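Long-range contacts in protein Pcdhgc3 (Mus musculus, PDB 4ZI8), which probably acts as a calcium-dependent adhesion protein at the cell surface, where it may help set up and maintain specific neuronal connections in the brain: residues D117-T127 and E147-N157; A279-L287 and K297-H308. All coordinates share one frame; numbering follows the deposited sequence.

Interaction 1 (D117-T127 and E147-N157); sequences DINDNNPSFPT and ESAHDPDVGSN. With CA (calcium ion), chain O; CA (calcium ion), chain N; CA (calcium ion), chain P.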
loop_
_atom_site.group_PDB
_atom_site.type_symbol
_atom_site.label_atom_id
_atom_site.label_comp_id
_atom_site.label_asym_id
_atom_site.label_seq_id
_atom_site.Cartn_x
_atom_site.Cartn_y
_atom_site.Cartn_z
ATOM N N ASP B 117 21.995 -5.919 37.527
ATOM C CA ASP B 117 21.780 -6.530 36.204
ATOM C C ASP B 117 23.030 -7.060 35.591
ATOM O O ASP B 117 24.056 -6.406 35.644
ATOM C CB ASP B 117 21.171 -5.510 35.236
ATOM C CG ASP B 117 20.670 -6.150 33.948
ATOM O OD1 ASP B 117 20.047 -7.232 34.006
ATOM O OD2 ASP B 117 20.864 -5.560 32.863
ATOM N N ILE B 118 22.968 -8.244 34.983
ATOM C CA ILE B 118 24.031 -8.629 34.072
ATOM C C ILE B 118 23.391 -8.853 32.704
ATOM O O ILE B 118 22.165 -9.056 32.582
ATOM C CB ILE B 118 24.832 -9.908 34.543
ATOM C CG1 ILE B 118 23.974 -11.156 34.421
ATOM C CG2 ILE B 118 25.347 -9.736 36.017
ATOM C CD1 ILE B 118 24.662 -12.454 34.902
ATOM N N ASN B 119 24.206 -8.789 31.672
ATOM C CA ASN B 119 23.676 -8.952 30.322
ATOM C C ASN B 119 23.517 -10.410 29.933
ATOM O O ASN B 119 24.178 -10.885 28.971
ATOM C CB ASN B 119 24.549 -8.243 29.281
ATOM C CG ASN B 119 23.785 -8.038 27.961
ATOM O OD1 ASN B 119 22.554 -8.004 27.962
ATOM N ND2 ASN B 119 24.497 -7.961 26.844
ATOM N N ASP B 120 22.620 -11.112 30.642
ATOM C CA ASP B 120 22.369 -12.532 30.400
ATOM C C ASP B 120 21.215 -12.787 29.428
ATOM O O ASP B 120 20.833 -13.948 29.224
ATOM C CB ASP B 120 22.099 -13.278 31.722
ATOM C CG ASP B 120 21.069 -12.583 32.628
ATOM O OD1 ASP B 120 20.722 -11.409 32.400
ATOM O OD2 ASP B 120 20.648 -13.201 33.648
ATOM N N ASN B 121 20.690 -11.746 28.782
ATOM C CA ASN B 121 19.667 -11.969 27.735
ATOM C C ASN B 121 19.961 -11.304 26.384
ATOM O O ASN B 121 20.389 -10.115 26.321
ATOM C CB ASN B 121 18.305 -11.480 28.236
ATOM C CG ASN B 121 17.824 -12.228 29.469
ATOM O OD1 ASN B 121 17.108 -13.237 29.360
ATOM N ND2 ASN B 121 18.209 -11.740 30.661
ATOM N N ASN B 122 19.744 -12.075 25.320
ATOM C CA ASN B 122 19.620 -11.553 23.948
ATOM C C ASN B 122 18.356 -10.743 23.809
ATOM O O ASN B 122 17.377 -11.024 24.487
ATOM C CB ASN B 122 19.534 -12.675 22.916
ATOM C CG ASN B 122 20.727 -13.577 22.911
ATOM O OD1 ASN B 122 21.848 -13.151 23.133
ATOM N ND2 ASN B 122 20.492 -14.853 22.601
ATOM N N PRO B 123 18.332 -9.783 22.869
ATOM C CA PRO B 123 17.007 -9.309 22.469
ATOM C C PRO B 123 16.246 -10.481 21.870
ATOM O O PRO B 123 16.910 -11.443 21.497
ATOM C CB PRO B 123 17.310 -8.225 21.414
ATOM C CG PRO B 123 18.725 -7.815 21.662
ATOM C CD PRO B 123 19.427 -9.021 22.259
ATOM N N SER B 124 14.915 -10.459 21.843
ATOM C CA SER B 124 14.179 -11.448 21.077
ATOM C C SER B 124 13.032 -10.793 20.322
ATOM O O SER B 124 12.494 -9.769 20.732
ATOM C CB SER B 124 13.634 -12.569 21.966
ATOM O OG SER B 124 12.646 -12.076 22.845
ATOM N N PHE B 125 12.685 -11.392 19.197
ATOM C CA PHE B 125 11.528 -10.970 18.403
ATOM C C PHE B 125 10.350 -11.859 18.713
ATOM O O PHE B 125 10.522 -13.038 18.962
ATOM C CB PHE B 125 11.838 -11.052 16.919
ATOM C CG PHE B 125 12.763 -9.994 16.422
ATOM C CD1 PHE B 125 12.293 -8.739 16.119
ATOM C CD2 PHE B 125 14.096 -10.269 16.221
ATOM C CE1 PHE B 125 13.133 -7.780 15.629
ATOM C CE2 PHE B 125 14.945 -9.311 15.728
ATOM C CZ PHE B 125 14.469 -8.068 15.423
ATOM N N PRO B 126 9.133 -11.317 18.679
ATOM C CA PRO B 126 7.992 -12.169 18.993
ATOM C C PRO B 126 7.614 -13.185 17.900
ATOM O O PRO B 126 6.801 -14.045 18.176
ATOM C CB PRO B 126 6.869 -11.154 19.190
ATOM C CG PRO B 126 7.209 -10.062 18.283
ATOM C CD PRO B 126 8.715 -9.937 18.399
ATOM N N THR B 127 8.172 -13.101 16.697
ATOM C CA THR B 127 7.895 -14.125 15.686
ATOM C C THR B 127 9.208 -14.510 15.036
ATOM O O THR B 127 10.193 -13.806 15.174
ATOM C CB THR B 127 6.892 -13.667 14.604
ATOM O OG1 THR B 127 7.493 -12.653 13.794
ATOM C CG2 THR B 127 5.628 -13.117 15.237
ATOM N N GLU B 147 8.638 -5.678 12.972
ATOM C CA GLU B 147 8.401 -6.209 14.318
ATOM C C GLU B 147 9.455 -5.674 15.278
ATOM O O GLU B 147 10.624 -5.573 14.904
ATOM C CB GLU B 147 8.444 -7.740 14.328
ATOM C CG GLU B 147 7.570 -8.408 13.307
ATOM C CD GLU B 147 6.238 -8.841 13.872
ATOM O OE1 GLU B 147 5.958 -8.533 15.061
ATOM O OE2 GLU B 147 5.482 -9.499 13.124
ATOM N N SER B 148 9.043 -5.332 16.496
ATOM C CA SER B 148 9.969 -4.869 17.531
ATOM C C SER B 148 10.632 -6.033 18.248
ATOM O O SER B 148 10.005 -7.063 18.471
ATOM C CB SER B 148 9.247 -4.034 18.582
ATOM O OG SER B 148 8.671 -2.873 18.030
ATOM N N ALA B 149 11.879 -5.856 18.644
ATOM C CA ALA B 149 12.512 -6.802 19.545
ATOM C C ALA B 149 12.386 -6.279 20.960
ATOM O O ALA B 149 12.237 -5.072 21.167
ATOM C CB ALA B 149 13.956 -6.987 19.195
ATOM N N HIS B 150 12.461 -7.189 21.922
ATOM C CA HIS B 150 12.503 -6.820 23.330
ATOM C C HIS B 150 13.739 -7.455 23.973
ATOM O O HIS B 150 14.108 -8.561 23.624
ATOM C CB HIS B 150 11.234 -7.274 24.045
ATOM C CG HIS B 150 11.231 -6.966 25.508
ATOM N ND1 HIS B 150 11.367 -5.685 26.000
ATOM C CD2 HIS B 150 11.127 -7.779 26.591
ATOM C CE1 HIS B 150 11.344 -5.719 27.323
ATOM N NE2 HIS B 150 11.190 -6.975 27.704
ATOM N N ASP B 151 14.372 -6.748 24.896
ATOM C CA ASP B 151 15.495 -7.282 25.674
ATOM C C ASP B 151 15.151 -7.026 27.135
ATOM O O ASP B 151 14.953 -5.874 27.520
ATOM C CB ASP B 151 16.802 -6.593 25.281
ATOM C CG ASP B 151 18.050 -7.266 25.848
ATOM O OD1 ASP B 151 18.110 -7.587 27.060
ATOM O OD2 ASP B 151 18.995 -7.464 25.049
ATOM N N PRO B 152 15.035 -8.087 27.945
ATOM C CA PRO B 152 14.542 -7.908 29.316
ATOM C C PRO B 152 15.586 -7.405 30.321
ATOM O O PRO B 152 15.201 -7.158 31.457
ATOM C CB PRO B 152 14.066 -9.313 29.705
ATOM C CG PRO B 152 14.960 -10.231 28.912
ATOM C CD PRO B 152 15.217 -9.508 27.593
ATOM N N ASP B 153 16.852 -7.272 29.937
ATOM C CA ASP B 153 17.868 -6.683 30.792
ATOM C C ASP B 153 17.596 -5.173 30.864
ATOM O O ASP B 153 16.656 -4.679 30.234
ATOM C CB ASP B 153 19.280 -6.979 30.260
ATOM C CG ASP B 153 19.560 -8.470 30.113
ATOM O OD1 ASP B 153 19.184 -9.242 31.026
ATOM O OD2 ASP B 153 20.132 -8.889 29.071
ATOM N N VAL B 154 18.395 -4.437 31.628
ATOM C CA VAL B 154 18.139 -3.012 31.784
ATOM C C VAL B 154 19.367 -2.200 31.476
ATOM O O VAL B 154 20.458 -2.734 31.277
ATOM C CB VAL B 154 17.622 -2.652 33.208
ATOM C CG1 VAL B 154 16.183 -3.099 33.376
ATOM C CG2 VAL B 154 18.521 -3.240 34.310
ATOM N N GLY B 155 19.176 -0.888 31.413
ATOM C CA GLY B 155 20.255 0.013 31.065
ATOM C C GLY B 155 20.878 -0.320 29.723
ATOM O O GLY B 155 20.186 -0.582 28.711
ATOM N N SER B 156 22.206 -0.358 29.715
ATOM C CA SER B 156 22.916 -0.590 28.475
ATOM C C SER B 156 22.747 -2.009 28.029
ATOM O O SER B 156 22.996 -2.309 26.869
ATOM C CB SER B 156 24.393 -0.253 28.627
ATOM O OG SER B 156 24.556 1.146 28.582
ATOM N N ASN B 157 22.286 -2.880 28.923
ATOM C CA ASN B 157 22.078 -4.276 28.564
ATOM C C ASN B 157 20.763 -4.537 27.822
ATOM O O ASN B 157 20.544 -5.643 27.298
ATOM C CB ASN B 157 22.145 -5.160 29.803
ATOM C CG ASN B 157 23.490 -5.056 30.512
ATOM O OD1 ASN B 157 24.524 -4.878 29.870
ATOM N ND2 ASN B 157 23.473 -5.113 31.847
HETATM CA CA CA O . 19.944 -9.392 33.242
HETATM CA CA CA N . 20.544 -7.894 26.866
HETATM CA CA CA P . 18.702 -12.934 34.695
HETATM O O HOH W 1 25.773 -4.628 33.316
HETATM O O HOH W 2 17.825 -14.199 32.839
HETATM O O HOH W 3 12.495 -10.717 25.416
#
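The Phe125 ring carries Ala149 CB over one face, a CH-pi contact 3.9 Å from the ring centroid, while Glu147 O sits at its edge, in plane. The amides of Asn119 and Asn157 are stacked, their planes 10° apart. The Asp117 carboxylate is gripped through both faces of OD2: Val154 N comes from one side at 3.0 Å and Asn157 ND2 from the opposite one at 2.8 Å. Asp117 OD1 binds a calcium ion at 2.3 Å. Asp153 bridges two metals, its CG anti to the carbonyl carbon (chi1 -57°), which lets OD1 join Asp117 OD1, Ile118 O and Asp120 OD1 on this ion and OD2 join Asn119 OD1, Asn121 O, Asn157 O and both Asp151 oxygens on a second. Asn121 steadies the bridge, its N using the syn lone pair of Asp153 OD2 and its ND2 reaching Asp153 OD1 at 2.7 Å. Ser124 and His150 add a single antiparallel bridge. Glu29 and Glu85 complete the first calcium site and Asp208 the second; Asp120 OD2 binds a third ion, whose other ligands include Glu30 and a water. This is the calcium-binding linker between cadherin repeats EC1 and EC2, with DxNDN in Asp117-Asn121 and DxD in Asp151-Asp153.

Interaction 2 (A279-L287 and K297-H308); sequences AGVRELFAL and KGRLDFEDTKLH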
loop_
_atom_site.group_PDB
_atom_site.type_symbol
_atom_site.label_atom_id
_atom_site.label_comp_id
_atom_site.label_asym_id
_atom_site.label_seq_id
_atom_site.Cartn_x
_atom_site.Cartn_y
_atom_site.Cartn_z
ATOM N N ALA B 279 -14.701 1.841 -41.625
ATOM C CA ALA B 279 -15.914 1.046 -41.517
ATOM C C ALA B 279 -15.881 -0.126 -42.497
ATOM O O ALA B 279 -15.542 0.035 -43.671
ATOM C CB ALA B 279 -17.131 1.904 -41.773
ATOM N N GLY B 280 -16.222 -1.308 -42.018
ATOM C CA GLY B 280 -16.299 -2.435 -42.918
ATOM C C GLY B 280 -15.188 -3.401 -42.617
ATOM O O GLY B 280 -15.216 -4.549 -43.088
ATOM N N VAL B 281 -14.186 -2.964 -41.848
ATOM C CA VAL B 281 -13.075 -3.873 -41.584
ATOM C C VAL B 281 -13.601 -5.113 -40.836
ATOM O O VAL B 281 -13.158 -6.233 -41.104
ATOM C CB VAL B 281 -11.918 -3.191 -40.795
ATOM C CG1 VAL B 281 -12.428 -2.560 -39.507
ATOM C CG2 VAL B 281 -10.831 -4.189 -40.483
ATOM N N ARG B 282 -14.572 -4.911 -39.952
ATOM C CA ARG B 282 -15.146 -5.981 -39.141
ATOM C C ARG B 282 -16.060 -6.887 -39.927
ATOM O O ARG B 282 -16.369 -8.001 -39.493
ATOM C CB ARG B 282 -15.934 -5.399 -37.966
ATOM C CG ARG B 282 -15.056 -4.962 -36.822
ATOM C CD ARG B 282 -15.846 -4.315 -35.694
ATOM N NE ARG B 282 -14.957 -3.958 -34.589
ATOM C CZ ARG B 282 -14.212 -2.852 -34.537
ATOM N NH1 ARG B 282 -14.236 -1.964 -35.537
ATOM N NH2 ARG B 282 -13.435 -2.637 -33.477
ATOM N N GLU B 283 -16.525 -6.398 -41.074
ATOM C CA GLU B 283 -17.383 -7.186 -41.918
ATOM C C GLU B 283 -16.556 -7.988 -42.906
ATOM O O GLU B 283 -16.958 -9.055 -43.342
ATOM C CB GLU B 283 -18.383 -6.277 -42.635
ATOM C CG GLU B 283 -19.320 -5.549 -41.669
ATOM C CD GLU B 283 -20.333 -6.486 -41.037
ATOM O OE1 GLU B 283 -20.327 -7.683 -41.401
ATOM O OE2 GLU B 283 -21.146 -6.038 -40.188
ATOM N N LEU B 284 -15.387 -7.484 -43.255
ATOM C CA LEU B 284 -14.569 -8.142 -44.257
ATOM C C LEU B 284 -13.554 -9.094 -43.624
ATOM O O LEU B 284 -13.222 -10.132 -44.203
ATOM C CB LEU B 284 -13.863 -7.094 -45.119
ATOM C CG LEU B 284 -12.974 -7.647 -46.231
ATOM C CD1 LEU B 284 -13.756 -8.627 -47.121
ATOM C CD2 LEU B 284 -12.413 -6.504 -47.073
ATOM N N PHE B 285 -13.079 -8.745 -42.430
ATOM C CA PHE B 285 -12.093 -9.557 -41.734
ATOM C C PHE B 285 -12.595 -9.983 -40.357
ATOM O O PHE B 285 -13.541 -9.404 -39.820
ATOM C CB PHE B 285 -10.770 -8.796 -41.601
ATOM C CG PHE B 285 -10.153 -8.442 -42.919
ATOM C CD1 PHE B 285 -9.413 -9.381 -43.622
ATOM C CD2 PHE B 285 -10.337 -7.181 -43.467
ATOM C CE1 PHE B 285 -8.851 -9.063 -44.851
ATOM C CE2 PHE B 285 -9.785 -6.848 -44.700
ATOM C CZ PHE B 285 -9.043 -7.792 -45.397
ATOM N N ALA B 286 -11.959 -11.013 -39.803
ATOM C CA ALA B 286 -12.214 -11.433 -38.439
ATOM C C ALA B 286 -10.864 -11.560 -37.725
ATOM O O ALA B 286 -9.838 -11.832 -38.356
ATOM C CB ALA B 286 -12.975 -12.726 -38.401
ATOM N N LEU B 287 -10.862 -11.361 -36.417
ATOM C CA LEU B 287 -9.628 -11.371 -35.677
ATOM C C LEU B 287 -9.835 -12.123 -34.357
ATOM O O LEU B 287 -10.713 -11.772 -33.567
ATOM C CB LEU B 287 -9.157 -9.938 -35.422
ATOM C CG LEU B 287 -7.945 -9.790 -34.495
ATOM C CD1 LEU B 287 -6.651 -10.207 -35.177
ATOM C CD2 LEU B 287 -7.852 -8.345 -33.991
ATOM N N LYS B 297 -13.361 -12.828 -43.649
ATOM C CA LYS B 297 -14.725 -13.008 -43.188
ATOM C C LYS B 297 -15.722 -12.756 -44.316
ATOM O O LYS B 297 -16.654 -13.532 -44.513
ATOM C CB LYS B 297 -15.000 -12.069 -42.009
ATOM C CG LYS B 297 -16.413 -12.135 -41.470
ATOM C CD LYS B 297 -16.580 -11.211 -40.265
ATOM C CE LYS B 297 -18.045 -10.860 -40.030
ATOM N NZ LYS B 297 -18.220 -9.847 -38.940
ATOM N N GLY B 298 -15.535 -11.660 -45.050
ATOM C CA GLY B 298 -16.445 -11.304 -46.130
ATOM C C GLY B 298 -15.921 -11.796 -47.466
ATOM O O GLY B 298 -15.270 -12.835 -47.538
ATOM N N ARG B 299 -16.218 -11.076 -48.543
ATOM C CA ARG B 299 -15.713 -11.470 -49.855
ATOM C C ARG B 299 -14.795 -10.403 -50.422
ATOM O O ARG B 299 -15.203 -9.270 -50.617
ATOM C CB ARG B 299 -16.856 -11.735 -50.834
ATOM C CG ARG B 299 -16.357 -12.197 -52.197
ATOM C CD ARG B 299 -17.492 -12.342 -53.199
ATOM N NE ARG B 299 -18.053 -11.058 -53.629
ATOM C CZ ARG B 299 -17.544 -10.292 -54.597
ATOM N NH1 ARG B 299 -16.442 -10.664 -55.238
ATOM N NH2 ARG B 299 -18.132 -9.145 -54.921
ATOM N N LEU B 300 -13.549 -10.766 -50.683
ATOM C CA LEU B 300 -12.633 -9.854 -51.351
ATOM C C LEU B 300 -13.072 -9.655 -52.791
ATOM O O LEU B 300 -13.768 -10.488 -53.357
ATOM C CB LEU B 300 -11.207 -10.386 -51.312
ATOM C CG LEU B 300 -10.593 -10.620 -49.924
ATOM C CD1 LEU B 300 -9.218 -11.199 -50.084
ATOM C CD2 LEU B 300 -10.514 -9.331 -49.150
ATOM N N ASP B 301 -12.671 -8.536 -53.374
ATOM C CA ASP B 301 -12.913 -8.310 -54.785
ATOM C C ASP B 301 -11.805 -7.442 -55.349
ATOM O O ASP B 301 -11.636 -6.287 -54.933
ATOM C CB ASP B 301 -14.262 -7.653 -55.007
ATOM C CG ASP B 301 -14.619 -7.572 -56.476
ATOM O OD1 ASP B 301 -13.894 -6.898 -57.222
ATOM O OD2 ASP B 301 -15.618 -8.187 -56.882
ATOM N N PHE B 302 -11.043 -8.005 -56.282
ATOM C CA PHE B 302 -9.842 -7.350 -56.783
ATOM C C PHE B 302 -10.191 -6.075 -57.557
ATOM O O PHE B 302 -9.474 -5.085 -57.490
ATOM C CB PHE B 302 -9.038 -8.335 -57.647
ATOM C CG PHE B 302 -7.851 -7.719 -58.361
ATOM C CD1 PHE B 302 -6.627 -7.562 -57.714
ATOM C CD2 PHE B 302 -7.953 -7.336 -59.698
ATOM C CE1 PHE B 302 -5.544 -7.018 -58.376
ATOM C CE2 PHE B 302 -6.863 -6.784 -60.362
ATOM C CZ PHE B 302 -5.663 -6.635 -59.703
ATOM N N GLU B 303 -11.304 -6.089 -58.274
ATOM C CA GLU B 303 -11.678 -4.908 -59.046
ATOM C C GLU B 303 -12.232 -3.811 -58.126
ATOM O O GLU B 303 -12.094 -2.630 -58.416
ATOM C CB GLU B 303 -12.675 -5.278 -60.160
ATOM C CG GLU B 303 -12.135 -6.360 -61.114
ATOM C CD GLU B 303 -12.246 -7.792 -60.561
ATOM O OE1 GLU B 303 -13.313 -8.134 -60.013
ATOM O OE2 GLU B 303 -11.276 -8.577 -60.675
ATOM N N ASP B 304 -12.808 -4.189 -56.987
ATOM C CA ASP B 304 -13.317 -3.185 -56.049
ATOM C C ASP B 304 -12.198 -2.574 -55.209
ATOM O O ASP B 304 -12.097 -1.341 -55.079
ATOM C CB ASP B 304 -14.382 -3.795 -55.136
ATOM C CG ASP B 304 -15.653 -4.154 -55.882
ATOM O OD1 ASP B 304 -15.841 -3.674 -57.028
ATOM O OD2 ASP B 304 -16.472 -4.918 -55.325
ATOM N N THR B 305 -11.359 -3.427 -54.634
ATOM C CA THR B 305 -10.292 -2.941 -53.768
ATOM C C THR B 305 -9.081 -3.852 -53.820
ATOM O O THR B 305 -9.175 -5.023 -53.469
ATOM C CB THR B 305 -10.774 -2.830 -52.307
ATOM O OG1 THR B 305 -11.965 -2.035 -52.268
ATOM C CG2 THR B 305 -9.709 -2.177 -51.447
ATOM N N LYS B 306 -7.943 -3.297 -54.227
ATOM C CA LYS B 306 -6.728 -4.070 -54.425
ATOM C C LYS B 306 -5.892 -4.225 -53.164
ATOM O O LYS B 306 -5.083 -5.146 -53.063
ATOM C CB LYS B 306 -5.879 -3.424 -55.508
ATOM C CG LYS B 306 -6.490 -3.569 -56.887
ATOM C CD LYS B 306 -5.825 -2.663 -57.911
ATOM C CE LYS B 306 -6.478 -2.861 -59.274
ATOM N NZ LYS B 306 -7.964 -2.937 -59.160
ATOM N N LEU B 307 -6.074 -3.316 -52.219
ATOM C CA LEU B 307 -5.238 -3.303 -51.042
ATOM C C LEU B 307 -6.058 -2.876 -49.828
ATOM O O LEU B 307 -6.724 -1.845 -49.869
ATOM C CB LEU B 307 -4.049 -2.361 -51.243
ATOM C CG LEU B 307 -3.149 -2.177 -50.008
ATOM C CD1 LEU B 307 -2.472 -3.480 -49.554
ATOM C CD2 LEU B 307 -2.110 -1.080 -50.230
ATOM N N HIS B 308 -6.009 -3.671 -48.766
ATOM C CA HIS B 308 -6.665 -3.311 -47.510
ATOM C C HIS B 308 -5.604 -3.021 -46.453
ATOM O O HIS B 308 -4.635 -3.777 -46.336
ATOM C CB HIS B 308 -7.604 -4.435 -47.047
ATOM C CG HIS B 308 -8.692 -4.755 -48.027
ATOM N ND1 HIS B 308 -9.873 -4.044 -48.091
ATOM C CD2 HIS B 308 -8.770 -5.704 -48.994
ATOM C CE1 HIS B 308 -10.625 -4.533 -49.066
ATOM N NE2 HIS B 308 -9.983 -5.546 -49.617
#
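Lys297 lies along the end of the short helix 281-284 and meets it atom by atom. Lys297 CB rests 3.4 Å from Leu284 O and also faces Ala286 CB; CG passes Glu283 O, CD meets both Arg282 O and Phe285 O, and CE comes up to Arg282 O as well. With CG anti to the backbone N (chi1 178°) and the rest of the chain extended, Lys297 NZ arrives at Arg282 O, to which it donates a hydrogen bond of 2.7 Å. Glu283 OE1 lies 3.9 Å from Lys297 NZ, a long salt bridge. The backbone closes the same junction: Leu284 O accepts from both Lys297 N and Gly298 N, which approach from one face of its carbonyl plane. All this belongs to the third cadherin repeat, a Greek-key beta-sandwich, where the helix leads into strand 285-287 and the segment after strand 293-296 crosses to strand 307-316. Leu284 splits its two methyls. Leu284 CD1 packs against Leu300 CD2 at 3.9 Å, and Leu284 CD2 sits over one face of the His308 imidazole, 3.6 Å from its centroid, with Thr305 CG2 on the opposite face. Phe285 turns its edge toward the His308 ring in a T-shaped pair, planes at 75° and centroids 5.6 Å apart, and its CZ also meets His308 CB. An alanine in place of His308 would probably leave Leu284 CD2 and the Phe285 edge without the ring they pack on and open a gap between them and Thr305. Around Phe285, Phe273, Leu294, Ile296 and Ile310 continue the packing into the interior of the sandwich.

Interaction 1 closes before interaction 2 opens along the chain, and the two never touch: their centres are 78 Å apart and their nearest atoms about 49 Å. They share no sheet. The first joins the loop after strand 107-116 to the loop after strand 143-145, at the calcium-bound junction of the first and second repeats. The second lies wholly within the third repeat, tying helix 281-284 and strand 285-287 to the approach to strand 307-316. A second calcium cluster, with Glu136, Glu195 and Asp229 among its ligands, joins the second and third repeats. In this elongated chain, metal-bound linkers thus set successive domains end to end, while packing like that of interaction 2 belongs to one domain's own fold.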